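Local structure of protein Niban 2 (Homo sapiens, 7CTP) at residues V98-K103 with V110-V115; E331-N336 with P501-K506; Q56-K61 with A443-E448; D2-H7 with I268-A273. The protein may suppress apoptosis and may promote melanoma cell invasion, and carries a pleckstrin homology (PH) domain within a largely helical protein. All coordinates share one frame; numbering follows the deposited sequence.

How the interactions relate
The crystallised chain is Niban 2 without its C-terminal end, and the four contacts mark separate parts of it. Interaction 1 lies inside the PH domain; interactions 2, 3 and 4 involve the long helices of the chain. No two touch. Interactions 1 and 4 come nearest, with about 10 Å between nearest atoms. Helix 260-337 links interactions 4 and 2, whose centres are about 44 Å apart. Helices 422-455 and 464-511, consecutive in the chain, serve interactions 3 and 2. Interactions 1 and 2, with centres about 53 Å apart, flank the chain's centre on opposite sides, as do interactions 3 and 4. A glycerol, probably from crystallisation, sits about 4 Å from the Val115 side chain.

Interaction 1 (V98-K103 with V110-V115); sequences VLYENK and VPPRAV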
loop_
_atom_site.group_PDB
_atom_site.type_symbol
_atom_site.label_atom_id
_atom_site.label_comp_id
_atom_site.label_asym_id
_atom_site.label_seq_id
_atom_site.Cartn_x
_atom_site.Cartn_y
_atom_site.Cartn_z
ATOM N N VAL A 98 12.325 -12.007 -11.319
ATOM C CA VAL A 98 12.533 -12.541 -12.662
ATOM C C VAL A 98 13.340 -13.827 -12.566
ATOM O O VAL A 98 14.444 -13.833 -12.011
ATOM C CB VAL A 98 13.236 -11.516 -13.562
ATOM C CG1 VAL A 98 13.277 -12.019 -14.972
ATOM C CG2 VAL A 98 12.513 -10.184 -13.491
ATOM N N LEU A 99 12.799 -14.910 -13.121
ATOM C CA LEU A 99 13.407 -16.234 -13.035
ATOM C C LEU A 99 13.857 -16.692 -14.421
ATOM O O LEU A 99 13.045 -16.756 -15.352
ATOM C CB LEU A 99 12.422 -17.234 -12.433
ATOM C CG LEU A 99 11.742 -16.811 -11.125
ATOM C CD1 LEU A 99 10.718 -17.847 -10.681
ATOM C CD2 LEU A 99 12.778 -16.595 -10.041
ATOM N N TYR A 100 15.144 -17.017 -14.548
ATOM C CA TYR A 100 15.726 -17.598 -15.752
ATOM C C TYR A 100 16.105 -19.048 -15.487
ATOM O O TYR A 100 16.275 -19.457 -14.339
ATOM C CB TYR A 100 16.971 -16.824 -16.197
ATOM C CG TYR A 100 16.715 -15.385 -16.568
ATOM C CD1 TYR A 100 16.692 -14.392 -15.598
ATOM C CD2 TYR A 100 16.509 -15.017 -17.892
ATOM C CE1 TYR A 100 16.465 -13.070 -15.933
ATOM C CE2 TYR A 100 16.280 -13.697 -18.239
ATOM C CZ TYR A 100 16.262 -12.730 -17.254
ATOM O OH TYR A 100 16.032 -11.412 -17.580
ATOM N N GLU A 101 16.259 -19.824 -16.569
ATOM C CA GLU A 101 16.628 -21.232 -16.423
ATOM C C GLU A 101 17.939 -21.373 -15.657
ATOM O O GLU A 101 18.043 -22.163 -14.710
ATOM C CB GLU A 101 16.720 -21.900 -17.799
ATOM C CG GLU A 101 17.016 -23.401 -17.743
ATOM C CD GLU A 101 16.628 -24.127 -19.020
ATOM O OE1 GLU A 101 16.300 -25.331 -18.951
ATOM O OE2 GLU A 101 16.657 -23.495 -20.096
ATOM N N ASN A 102 18.947 -20.601 -16.046
ATOM C CA ASN A 102 20.196 -20.507 -15.307
ATOM C C ASN A 102 20.839 -19.182 -15.686
ATOM O O ASN A 102 20.325 -18.447 -16.532
ATOM C CB ASN A 102 21.121 -21.701 -15.586
ATOM C CG ASN A 102 21.182 -22.071 -17.056
ATOM O OD1 ASN A 102 21.355 -21.214 -17.923
ATOM N ND2 ASN A 102 21.035 -23.359 -17.344
ATOM N N LYS A 103 21.963 -18.876 -15.039
ATOM C CA LYS A 103 22.632 -17.607 -15.305
ATOM C C LYS A 103 23.258 -17.586 -16.694
ATOM O O LYS A 103 23.301 -16.532 -17.334
ATOM C CB LYS A 103 23.681 -17.330 -14.229
ATOM C CG LYS A 103 24.405 -16.000 -14.390
ATOM C CD LYS A 103 25.390 -15.781 -13.246
ATOM C CE LYS A 103 25.434 -14.318 -12.811
ATOM N NZ LYS A 103 26.739 -13.939 -12.179
ATOM N N VAL A 110 18.607 -14.931 -23.135
ATOM C CA VAL A 110 17.413 -15.773 -23.295
ATOM C C VAL A 110 16.265 -15.165 -22.499
ATOM O O VAL A 110 16.503 -14.592 -21.418
ATOM C CB VAL A 110 17.704 -17.206 -22.844
ATOM C CG1 VAL A 110 16.548 -18.135 -23.186
ATOM C CG2 VAL A 110 18.947 -17.699 -23.510
ATOM N N PRO A 111 15.032 -15.229 -22.998
ATOM C CA PRO A 111 13.872 -14.718 -22.248
ATOM C C PRO A 111 13.788 -15.317 -20.856
ATOM O O PRO A 111 14.233 -16.455 -20.632
ATOM C CB PRO A 111 12.680 -15.174 -23.100
ATOM C CG PRO A 111 13.221 -15.305 -24.479
ATOM C CD PRO A 111 14.681 -15.610 -24.379
ATOM N N PRO A 112 13.199 -14.595 -19.901
ATOM C CA PRO A 112 12.942 -15.193 -18.589
ATOM C C PRO A 112 11.804 -16.196 -18.652
ATOM O O PRO A 112 10.913 -16.115 -19.501
ATOM C CB PRO A 112 12.568 -13.992 -17.719
ATOM C CG PRO A 112 12.028 -12.987 -18.677
ATOM C CD PRO A 112 12.802 -13.178 -19.953
ATOM N N ARG A 113 11.842 -17.155 -17.727
ATOM C CA ARG A 113 10.765 -18.131 -17.606
ATOM C C ARG A 113 9.548 -17.572 -16.876
ATOM O O ARG A 113 8.449 -18.122 -17.021
ATOM C CB ARG A 113 11.270 -19.381 -16.881
ATOM C CG ARG A 113 12.281 -20.223 -17.662
ATOM C CD ARG A 113 11.676 -20.791 -18.944
ATOM N NE ARG A 113 12.496 -21.846 -19.538
ATOM C CZ ARG A 113 12.419 -23.132 -19.212
ATOM N NH1 ARG A 113 13.207 -24.021 -19.809
ATOM N NH2 ARG A 113 11.555 -23.534 -18.292
ATOM N N ALA A 114 9.718 -16.498 -16.106
ATOM C CA ALA A 114 8.638 -15.914 -15.322
ATOM C C ALA A 114 9.041 -14.504 -14.906
ATOM O O ALA A 114 10.217 -14.247 -14.645
ATOM C CB ALA A 114 8.330 -16.765 -14.082
ATOM N N VAL A 115 8.065 -13.600 -14.848
ATOM C CA VAL A 115 8.252 -12.244 -14.325
ATOM C C VAL A 115 7.122 -11.993 -13.337
ATOM O O VAL A 115 5.955 -11.923 -13.736
ATOM C CB VAL A 115 8.249 -11.181 -15.431
ATOM C CG1 VAL A 115 8.411 -9.801 -14.828
ATOM C CG2 VAL A 115 9.360 -11.455 -16.445
#
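A classic beta bulge, with Arg113 and Ala114 both facing Leu99, marks where edge strand 114-116 joins strand 97-100 of the PH-domain sheet. Leu99 O receives the N-H of Arg113 at 2.7 Å, nearly along the C=O axis, and a weak bond from Ala114 N at 3.4 Å. In return Leu99 N gives a straight bond to Ala114 O (3.1 Å, 170° at the hydrogen). Leu99 is thus faced by two consecutive residues, and the antiparallel pairing runs on to the non-hydrogen-bonded pair Val98-Val115. On the face these two valines share, Val98 CG1, anti to the backbone N (chi1 -173°), presses on Pro112 CB at 3.5 Å, tighter than usual carbon packing. The same Pro112 CB lies over one face of the Tyr100 ring in a CH-pi contact, 4.0 Å from its centroid, while Val110 O sits in the ring plane at the edge, 3.3 Å from Tyr100 CE2. Tyr106 meets this ring edge-to-face. An alanine at Tyr100 would probably leave Pro112 CB without its aromatic platform and open a gap beside Val110 and Tyr106. Towards solvent, Glu101 OE1 and Arg113 NH1 form a long salt bridge of 3.5 Å, the carboxylate and guanidinium planes turned 58° apart. The pairing of strands through a short helical connection, 103-107, belongs to the antiparallel sheet of the PH fold.

Interaction 2 (E331-N336 with P501-K506); sequences EVCVRN and PFLLKK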
loop_
_atom_site.group_PDB
_atom_site.type_symbol
_atom_site.label_atom_id
_atom_site.label_comp_id
_atom_site.label_asym_id
_atom_site.label_seq_id
_atom_site.Cartn_x
_atom_site.Cartn_y
_atom_site.Cartn_z
ATOM N N GLU A 331 -22.342 12.290 17.903
ATOM C CA GLU A 331 -21.536 12.761 19.023
ATOM C C GLU A 331 -21.632 11.808 20.209
ATOM O O GLU A 331 -20.629 11.557 20.890
ATOM C CB GLU A 331 -21.955 14.179 19.414
ATOM C CG GLU A 331 -21.317 15.252 18.529
ATOM C CD GLU A 331 -21.904 16.639 18.753
ATOM O OE1 GLU A 331 -22.950 16.744 19.424
ATOM O OE2 GLU A 331 -21.319 17.620 18.249
ATOM N N VAL A 332 -22.818 11.243 20.446
ATOM C CA VAL A 332 -22.966 10.268 21.524
ATOM C C VAL A 332 -22.120 9.039 21.237
ATOM O O VAL A 332 -21.471 8.486 22.135
ATOM C CB VAL A 332 -24.446 9.895 21.727
ATOM C CG1 VAL A 332 -24.554 8.662 22.639
ATOM C CG2 VAL A 332 -25.229 11.063 22.316
ATOM N N CYS A 333 -22.094 8.601 19.970
ATOM C CA CYS A 333 -21.373 7.376 19.639
ATOM C C CYS A 333 -19.870 7.598 19.778
ATOM O O CYS A 333 -19.148 6.725 20.278
ATOM C CB CYS A 333 -21.769 6.908 18.230
ATOM S SG CYS A 333 -21.039 5.314 17.704
ATOM N N VAL A 334 -19.385 8.787 19.399
ATOM C CA VAL A 334 -17.971 9.099 19.601
ATOM C C VAL A 334 -17.637 9.145 21.088
ATOM O O VAL A 334 -16.625 8.590 21.536
ATOM C CB VAL A 334 -17.605 10.428 18.918
ATOM C CG1 VAL A 334 -16.225 10.871 19.361
ATOM C CG2 VAL A 334 -17.661 10.281 17.402
ATOM N N ARG A 335 -18.472 9.832 21.874
ATOM C CA ARG A 335 -18.166 9.999 23.292
ATOM C C ARG A 335 -18.132 8.657 24.002
ATOM O O ARG A 335 -17.241 8.400 24.823
ATOM C CB ARG A 335 -19.185 10.926 23.959
ATOM C CG ARG A 335 -18.548 12.142 24.633
ATOM C CD ARG A 335 -19.504 13.333 24.667
ATOM N NE ARG A 335 -20.867 12.903 24.939
ATOM C CZ ARG A 335 -21.952 13.455 24.413
ATOM N NH1 ARG A 335 -23.144 12.975 24.725
ATOM N NH2 ARG A 335 -21.848 14.496 23.593
ATOM N N ASN A 336 -19.071 7.775 23.674
ATOM C CA ASN A 336 -19.216 6.531 24.412
ATOM C C ASN A 336 -18.344 5.406 23.879
ATOM O O ASN A 336 -17.924 4.543 24.658
ATOM C CB ASN A 336 -20.676 6.077 24.395
ATOM C CG ASN A 336 -21.583 7.030 25.137
ATOM O OD1 ASN A 336 -21.120 8.045 25.659
ATOM N ND2 ASN A 336 -22.881 6.722 25.171
ATOM N N PRO A 501 -14.856 4.220 9.851
ATOM C CA PRO A 501 -15.663 3.063 9.406
ATOM C C PRO A 501 -16.493 2.472 10.522
ATOM O O PRO A 501 -17.614 1.997 10.289
ATOM C CB PRO A 501 -14.613 2.067 8.899
ATOM C CG PRO A 501 -13.448 2.910 8.533
ATOM C CD PRO A 501 -13.424 3.998 9.574
ATOM N N PHE A 502 -15.955 2.493 11.742
ATOM C CA PHE A 502 -16.714 2.046 12.902
ATOM C C PHE A 502 -17.975 2.886 13.092
ATOM O O PHE A 502 -19.077 2.346 13.255
ATOM C CB PHE A 502 -15.825 2.111 14.141
ATOM C CG PHE A 502 -16.548 1.808 15.423
ATOM C CD1 PHE A 502 -16.747 0.501 15.821
ATOM C CD2 PHE A 502 -17.030 2.838 16.223
ATOM C CE1 PHE A 502 -17.421 0.215 17.007
ATOM C CE2 PHE A 502 -17.703 2.563 17.406
ATOM C CZ PHE A 502 -17.898 1.245 17.796
ATOM N N LEU A 503 -17.825 4.210 13.077
ATOM C CA LEU A 503 -18.966 5.103 13.269
ATOM C C LEU A 503 -19.984 4.950 12.152
ATOM O O LEU A 503 -21.196 4.926 12.395
ATOM C CB LEU A 503 -18.485 6.549 13.340
ATOM C CG LEU A 503 -17.730 6.962 14.595
ATOM C CD1 LEU A 503 -17.080 8.303 14.325
ATOM C CD2 LEU A 503 -18.674 7.032 15.788
ATOM N N LEU A 504 -19.507 4.884 10.906
ATOM C CA LEU A 504 -20.431 4.772 9.786
ATOM C C LEU A 504 -21.256 3.498 9.886
ATOM O O LEU A 504 -22.459 3.508 9.609
ATOM C CB LEU A 504 -19.657 4.821 8.469
ATOM C CG LEU A 504 -19.021 6.183 8.164
ATOM C CD1 LEU A 504 -18.245 6.095 6.855
ATOM C CD2 LEU A 504 -20.077 7.293 8.100
ATOM N N LYS A 505 -20.634 2.401 10.312
ATOM C CA LYS A 505 -21.369 1.152 10.474
ATOM C C LYS A 505 -22.412 1.267 11.580
ATOM O O LYS A 505 -23.566 0.859 11.400
ATOM C CB LYS A 505 -20.410 0.001 10.755
ATOM C CG LYS A 505 -21.140 -1.334 10.828
ATOM C CD LYS A 505 -20.242 -2.432 11.349
ATOM C CE LYS A 505 -19.736 -3.297 10.204
ATOM N NZ LYS A 505 -18.479 -4.011 10.563
ATOM N N LYS A 506 -22.033 1.843 12.725
ATOM C CA LYS A 506 -22.991 2.020 13.817
ATOM C C LYS A 506 -24.139 2.934 13.403
ATOM O O LYS A 506 -25.298 2.706 13.782
ATOM C CB LYS A 506 -22.283 2.584 15.050
ATOM C CG LYS A 506 -21.272 1.641 15.689
ATOM C CD LYS A 506 -21.937 0.394 16.258
ATOM C CE LYS A 506 -20.884 -0.560 16.843
ATOM N NZ LYS A 506 -21.438 -1.933 17.046
#
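Cys333 and Val334 of helix 260-337 meet Leu503, Phe502 and Lys506 of helix 464-511 in a contact without cross-helix hydrogen bonds. Apolar packing carries most of it. Both branches of Leu503 are used: CD2 lies 3.5 Å from Cys333 SG, whereas CD1 touches Val334 CG2 at 3.7 Å. Val334 CG2 also lies 3.8 Å from Leu503 CD2, which places this methyl group against the fork of the leucine. The thiol reaches the partner helix because SG stands anti to the backbone N (chi1 -176°). It touches the aliphatic root of Lys506 too, at 4.0 Å from CB, while the end of that lysine leads away.

The second kind is a sulfur-aromatic contact. Cys333 SG approaches the Phe502 ring obliquely, 5.5 Å from its centroid, with CE2 as the nearest ring atom. Lys506 CG lies over one face of the same ring, near its rim.

Val544 of helix 532-555 touches both Val334 and Leu503, and so adds a third helix to the apolar cluster. The two segment axes pass 10.6 Å apart with their N-to-C directions 130° apart, a steeply inclined helix-helix packing within the helical part of the protein, where helices 260-337, 464-511 and 532-555 meet.

Interaction 3 (Q56-K61 with A443-E448); sequences QLLWRK and AVYTFE
Arg60 and Tyr445 make the tight part of this contact: the arginine CA stands over the centre of the tyrosine ring in a CH-pi contact, 3.6 Å from the centroid and 3° off the ring normal. The ring lies close along the loop backbone, with Trp59 O 3.3 Å from Tyr445 CE2 and Leu58 CB at its edge. An alanine at Tyr445 would probably leave the backbone of Trp59 and Arg60 without this flat support and the water on Lys61 N without the hydroxyl it also binds. Deeper in, Thr446 OG1 accepts the Leu58 N-H at 2.8 Å and also bonds Asn442 O within its own helix, while Leu57 CD2 packs on OG1 at 3.6 Å. Here an irregular loop between helix 10-48 and strand 70-77, the approach to the PH domain, is laid across helix 422-455, and Asp482 of helix 464-511 takes the N-H groups of Gln56 and Leu57.

The other side is looser and watery. The Arg60 chain bends at chi3 (-57°), and Tyr445 CD1 lies over one face of its guanidinium, near the rim, the two planes 68° apart; NH2 makes a salt bridge with Asp441. Glu448 OE1 is too far for a direct bridge; two waters span the interval, one from Arg60 NH1 (3.1 Å) and one from NH2 (3.2 Å). A third water joins Lys61 N to Tyr445 OH.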
loop_
_atom_site.group_PDB
_atom_site.type_symbol
_atom_site.label_atom_id
_atom_site.label_comp_id
_atom_site.label_asym_id
_atom_site.label_seq_id
_atom_site.Cartn_x
_atom_site.Cartn_y
_atom_site.Cartn_z
ATOM N N GLN A 56 10.946 20.212 4.726
ATOM C CA GLN A 56 12.267 20.786 4.949
ATOM C C GLN A 56 13.330 20.039 4.160
ATOM O O GLN A 56 14.251 20.655 3.611
ATOM C CB GLN A 56 12.599 20.777 6.438
ATOM C CG GLN A 56 11.578 21.485 7.288
ATOM C CD GLN A 56 12.025 22.857 7.713
ATOM O OE1 GLN A 56 12.759 23.529 6.995
ATOM N NE2 GLN A 56 11.591 23.282 8.898
ATOM N N LEU A 57 13.220 18.714 4.095
ATOM C CA LEU A 57 14.126 17.946 3.256
ATOM C C LEU A 57 13.762 18.138 1.791
ATOM O O LEU A 57 12.615 18.449 1.446
ATOM C CB LEU A 57 14.077 16.455 3.617
ATOM C CG LEU A 57 14.664 16.039 4.970
ATOM C CD1 LEU A 57 14.357 14.575 5.285
ATOM C CD2 LEU A 57 16.164 16.265 4.974
ATOM N N LEU A 58 14.755 17.978 0.930
ATOM C CA LEU A 58 14.509 17.963 -0.501
ATOM C C LEU A 58 14.057 16.572 -0.921
ATOM O O LEU A 58 14.353 15.577 -0.255
ATOM C CB LEU A 58 15.767 18.357 -1.268
ATOM C CG LEU A 58 16.373 19.697 -0.861
ATOM C CD1 LEU A 58 17.587 19.987 -1.711
ATOM C CD2 LEU A 58 15.338 20.807 -0.986
ATOM N N TRP A 59 13.324 16.511 -2.027
ATOM C CA TRP A 59 12.845 15.258 -2.594
ATOM C C TRP A 59 13.511 15.037 -3.948
ATOM O O TRP A 59 13.582 15.958 -4.768
ATOM C CB TRP A 59 11.318 15.259 -2.745
ATOM C CG TRP A 59 10.539 15.519 -1.464
ATOM C CD1 TRP A 59 11.039 15.590 -0.190
ATOM C CD2 TRP A 59 9.121 15.729 -1.346
ATOM N NE1 TRP A 59 10.023 15.834 0.708
ATOM C CE2 TRP A 59 8.836 15.923 0.024
ATOM C CE3 TRP A 59 8.065 15.774 -2.266
ATOM C CZ2 TRP A 59 7.541 16.158 0.496
ATOM C CZ3 TRP A 59 6.779 16.008 -1.794
ATOM C CH2 TRP A 59 6.530 16.196 -0.426
ATOM N N ARG A 60 14.010 13.824 -4.161
ATOM C CA ARG A 60 14.649 13.453 -5.415
ATOM C C ARG A 60 13.670 13.621 -6.572
ATOM O O ARG A 60 12.508 13.221 -6.477
ATOM C CB ARG A 60 15.135 12.009 -5.298
ATOM C CG ARG A 60 15.910 11.464 -6.450
ATOM C CD ARG A 60 16.124 9.965 -6.243
ATOM N NE ARG A 60 16.808 9.689 -4.977
ATOM C CZ ARG A 60 18.099 9.920 -4.762
ATOM N NH1 ARG A 60 18.861 10.411 -5.733
ATOM N NH2 ARG A 60 18.639 9.651 -3.575
ATOM N N LYS A 61 14.130 14.244 -7.658
ATOM C CA LYS A 61 13.247 14.585 -8.769
ATOM C C LYS A 61 13.340 13.610 -9.937
ATOM O O LYS A 61 12.360 13.441 -10.671
ATOM C CB LYS A 61 13.548 16.011 -9.249
ATOM C CG LYS A 61 13.360 17.065 -8.150
ATOM C CD LYS A 61 13.335 18.486 -8.699
ATOM C CE LYS A 61 12.418 19.391 -7.882
ATOM N NZ LYS A 61 11.970 18.758 -6.613
ATOM N N ALA A 443 16.596 12.141 2.974
ATOM C CA ALA A 443 17.765 12.538 3.758
ATOM C C ALA A 443 19.041 12.425 2.935
ATOM O O ALA A 443 19.883 13.337 2.943
ATOM C CB ALA A 443 17.861 11.702 5.039
ATOM N N VAL A 444 19.212 11.316 2.212
ATOM C CA VAL A 444 20.442 11.152 1.443
ATOM C C VAL A 444 20.441 12.061 0.220
ATOM O O VAL A 444 21.487 12.596 -0.160
ATOM C CB VAL A 444 20.669 9.676 1.065
ATOM C CG1 VAL A 444 20.816 8.834 2.333
ATOM C CG2 VAL A 444 19.557 9.168 0.179
ATOM N N TYR A 445 19.275 12.274 -0.404
ATOM C CA TYR A 445 19.219 13.213 -1.527
ATOM C C TYR A 445 19.571 14.622 -1.067
ATOM O O TYR A 445 20.356 15.328 -1.715
ATOM C CB TYR A 445 17.834 13.203 -2.173
ATOM C CG TYR A 445 17.702 14.223 -3.291
ATOM C CD1 TYR A 445 18.350 14.035 -4.507
ATOM C CD2 TYR A 445 16.947 15.376 -3.122
ATOM C CE1 TYR A 445 18.244 14.960 -5.526
ATOM C CE2 TYR A 445 16.836 16.311 -4.140
ATOM C CZ TYR A 445 17.485 16.094 -5.337
ATOM O OH TYR A 445 17.380 17.019 -6.361
ATOM N N THR A 446 18.980 15.049 0.051
ATOM C CA THR A 446 19.290 16.362 0.607
ATOM C C THR A 446 20.769 16.470 0.958
ATOM O O THR A 446 21.422 17.476 0.644
ATOM C CB THR A 446 18.430 16.623 1.842
ATOM O OG1 THR A 446 17.043 16.555 1.484
ATOM C CG2 THR A 446 18.736 17.999 2.413
ATOM N N PHE A 447 21.316 15.438 1.609
ATOM C CA PHE A 447 22.730 15.458 1.974
ATOM C C PHE A 447 23.611 15.625 0.745
ATOM O O PHE A 447 24.544 16.435 0.745
ATOM C CB PHE A 447 23.125 14.185 2.727
ATOM C CG PHE A 447 24.557 14.197 3.205
ATOM C CD1 PHE A 447 24.916 14.930 4.329
ATOM C CD2 PHE A 447 25.545 13.508 2.511
ATOM C CE1 PHE A 447 26.235 14.964 4.762
ATOM C CE2 PHE A 447 26.863 13.535 2.940
ATOM C CZ PHE A 447 27.207 14.258 4.066
ATOM N N GLU A 448 23.327 14.860 -0.312
ATOM C CA GLU A 448 24.126 14.951 -1.531
ATOM C C GLU A 448 24.036 16.347 -2.134
ATOM O O GLU A 448 25.057 16.963 -2.470
ATOM C CB GLU A 448 23.672 13.907 -2.552
ATOM C CG GLU A 448 24.428 14.014 -3.877
ATOM C CD GLU A 448 24.119 12.892 -4.845
ATOM O OE1 GLU A 448 23.098 12.195 -4.658
ATOM O OE2 GLU A 448 24.900 12.716 -5.805
HETATM O O HOH W 1 21.547 10.958 -2.994
HETATM O O HOH W 2 21.785 10.858 -6.551
HETATM O O HOH W 3 16.814 14.964 -8.670
#

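Interaction 4 (D2-H7 with I268-A273); sequences DVLSTH and IQISDA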
loop_
_atom_site.group_PDB
_atom_site.type_symbol
_atom_site.label_atom_id
_atom_site.label_comp_id
_atom_site.label_asym_id
_atom_site.label_seq_id
_atom_site.Cartn_x
_atom_site.Cartn_y
_atom_site.Cartn_z
ATOM N N ASP A 2 -7.469 -32.034 -17.855
ATOM C CA ASP A 2 -6.829 -31.412 -16.708
ATOM C C ASP A 2 -7.846 -30.591 -15.915
ATOM O O ASP A 2 -9.021 -30.475 -16.278
ATOM C CB ASP A 2 -5.654 -30.546 -17.154
ATOM C CG ASP A 2 -6.081 -29.381 -18.021
ATOM O OD1 ASP A 2 -6.654 -28.414 -17.479
ATOM O OD2 ASP A 2 -5.855 -29.439 -19.247
ATOM N N VAL A 3 -7.370 -30.016 -14.810
ATOM C CA VAL A 3 -8.273 -29.353 -13.875
ATOM C C VAL A 3 -8.890 -28.111 -14.507
ATOM O O VAL A 3 -10.080 -27.824 -14.316
ATOM C CB VAL A 3 -7.530 -29.023 -12.565
ATOM C CG1 VAL A 3 -6.260 -28.242 -12.862
ATOM C CG2 VAL A 3 -8.441 -28.251 -11.617
ATOM N N LEU A 4 -8.098 -27.355 -15.269
ATOM C CA LEU A 4 -8.594 -26.102 -15.830
ATOM C C LEU A 4 -9.537 -26.356 -16.999
ATOM O O LEU A 4 -10.561 -25.678 -17.138
ATOM C CB LEU A 4 -7.419 -25.218 -16.255
ATOM C CG LEU A 4 -6.507 -24.692 -15.143
ATOM C CD1 LEU A 4 -5.485 -23.720 -15.692
ATOM C CD2 LEU A 4 -7.304 -24.045 -14.006
ATOM N N SER A 5 -9.225 -27.341 -17.843
ATOM C CA SER A 5 -10.095 -27.614 -18.980
ATOM C C SER A 5 -11.416 -28.203 -18.518
ATOM O O SER A 5 -12.451 -27.983 -19.157
ATOM C CB SER A 5 -9.409 -28.556 -19.966
ATOM O OG SER A 5 -9.080 -29.781 -19.334
ATOM N N THR A 6 -11.403 -28.923 -17.395
ATOM C CA THR A 6 -12.617 -29.545 -16.883
ATOM C C THR A 6 -13.520 -28.528 -16.201
ATOM O O THR A 6 -14.717 -28.454 -16.499
ATOM C CB THR A 6 -12.266 -30.665 -15.909
ATOM O OG1 THR A 6 -11.427 -31.618 -16.570
ATOM C CG2 THR A 6 -13.542 -31.354 -15.420
ATOM N N HIS A 7 -12.964 -27.732 -15.290
ATOM C CA HIS A 7 -13.784 -26.892 -14.433
ATOM C C HIS A 7 -13.872 -25.449 -14.894
ATOM O O HIS A 7 -14.831 -24.758 -14.528
ATOM C CB HIS A 7 -13.265 -26.949 -12.996
ATOM C CG HIS A 7 -13.242 -28.335 -12.433
ATOM N ND1 HIS A 7 -14.390 -29.075 -12.244
ATOM C CD2 HIS A 7 -12.213 -29.127 -12.050
ATOM C CE1 HIS A 7 -14.069 -30.260 -11.754
ATOM N NE2 HIS A 7 -12.754 -30.315 -11.624
ATOM N N ILE A 268 -6.193 -23.822 -5.794
ATOM C CA ILE A 268 -5.216 -22.758 -6.027
ATOM C C ILE A 268 -4.998 -22.554 -7.521
ATOM O O ILE A 268 -4.901 -21.417 -8.001
ATOM C CB ILE A 268 -3.895 -23.075 -5.295
ATOM C CG1 ILE A 268 -4.079 -22.927 -3.780
ATOM C CG2 ILE A 268 -2.770 -22.161 -5.807
ATOM C CD1 ILE A 268 -3.092 -23.748 -2.955
ATOM N N GLN A 269 -4.930 -23.650 -8.281
ATOM C CA GLN A 269 -4.750 -23.547 -9.726
ATOM C C GLN A 269 -5.954 -22.887 -10.391
ATOM O O GLN A 269 -5.799 -22.037 -11.278
ATOM C CB GLN A 269 -4.495 -24.936 -10.316
ATOM C CG GLN A 269 -4.084 -24.919 -11.781
ATOM C CD GLN A 269 -3.480 -26.237 -12.230
ATOM O OE1 GLN A 269 -3.631 -27.266 -11.562
ATOM N NE2 GLN A 269 -2.787 -26.212 -13.363
ATOM N N ILE A 270 -7.164 -23.281 -9.981
ATOM C CA ILE A 270 -8.383 -22.673 -10.514
ATOM C C ILE A 270 -8.441 -21.189 -10.171
ATOM O O ILE A 270 -8.765 -20.352 -11.019
ATOM C CB ILE A 270 -9.622 -23.411 -9.981
ATOM C CG1 ILE A 270 -9.688 -24.825 -10.559
ATOM C CG2 ILE A 270 -10.906 -22.605 -10.303
ATOM C CD1 ILE A 270 -10.633 -25.742 -9.813
ATOM N N SER A 271 -8.138 -20.848 -8.915
ATOM C CA SER A 271 -8.203 -19.453 -8.477
ATOM C C SER A 271 -7.259 -18.579 -9.295
ATOM O O SER A 271 -7.613 -17.456 -9.692
ATOM C CB SER A 271 -7.863 -19.352 -6.994
ATOM O OG SER A 271 -8.061 -18.036 -6.508
ATOM N N ASP A 272 -6.033 -19.061 -9.529
ATOM C CA ASP A 272 -5.082 -18.272 -10.308
ATOM C C ASP A 272 -5.587 -18.022 -11.720
ATOM O O ASP A 272 -5.399 -16.927 -12.270
ATOM C CB ASP A 272 -3.716 -18.952 -10.383
ATOM C CG ASP A 272 -2.732 -18.133 -11.226
ATOM O OD1 ASP A 272 -2.291 -17.066 -10.756
ATOM O OD2 ASP A 272 -2.437 -18.522 -12.371
ATOM N N ALA A 273 -6.194 -19.040 -12.339
ATOM C CA ALA A 273 -6.736 -18.884 -13.685
ATOM C C ALA A 273 -7.868 -17.865 -13.709
ATOM O O ALA A 273 -7.940 -17.034 -14.622
ATOM C CB ALA A 273 -7.215 -20.230 -14.231
#
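Val3 and Leu4, in the first turn of the short N-terminal helix 3-7, pack on Gln269, Ile270 and Ala273 of helix 260-337. Van der Waals packing runs mainly through two side chains. Leu4 CD2 settles 3.8 Å from Ala273 CB and 3.7 Å from Gln269 O, with the CA of Ile270 also close by, and so lies against the helix backbone itself. In Val3, chi1 of 53° sets CG1 between the backbone N and the carbonyl carbon, which leaves CG2 anti to the N and against Ile270 CD1 at 3.8 Å. The CG1 methyl turns to the amide end of Gln269, where CG1 and OE1 approach to 3.1 Å, a close carbon-oxygen contact. The glutamine gets there on an extended chain. At the far end, His7 CB touches Ile270 CD1 more loosely, at 4.3 Å.

No hydrogen bond joins the two segments; those within residues 2-7 fix the start of the short helix. Asp2 is the N-cap: its OD1 accepts the Ser5 N-H at 2.8 Å, from above the carboxylate plane, and takes a weak bond from Leu4 N. Asp2 O is gripped by three donors, Thr6 N, Thr6 OG1 at 2.7 Å and Ser5 OG. This cap follows directly on Gly1, which is N-myristoylated in the protein, although the lipid is absent here.

The two segment axes cross at 70°, 10.1 Å apart. Behind Ile270 lies Leu252 of helix 232-252, and on the far flank Ser271 OG bonds Tyr165 O, in the turn between strands 157-162 and 169-173 of the PH sheet.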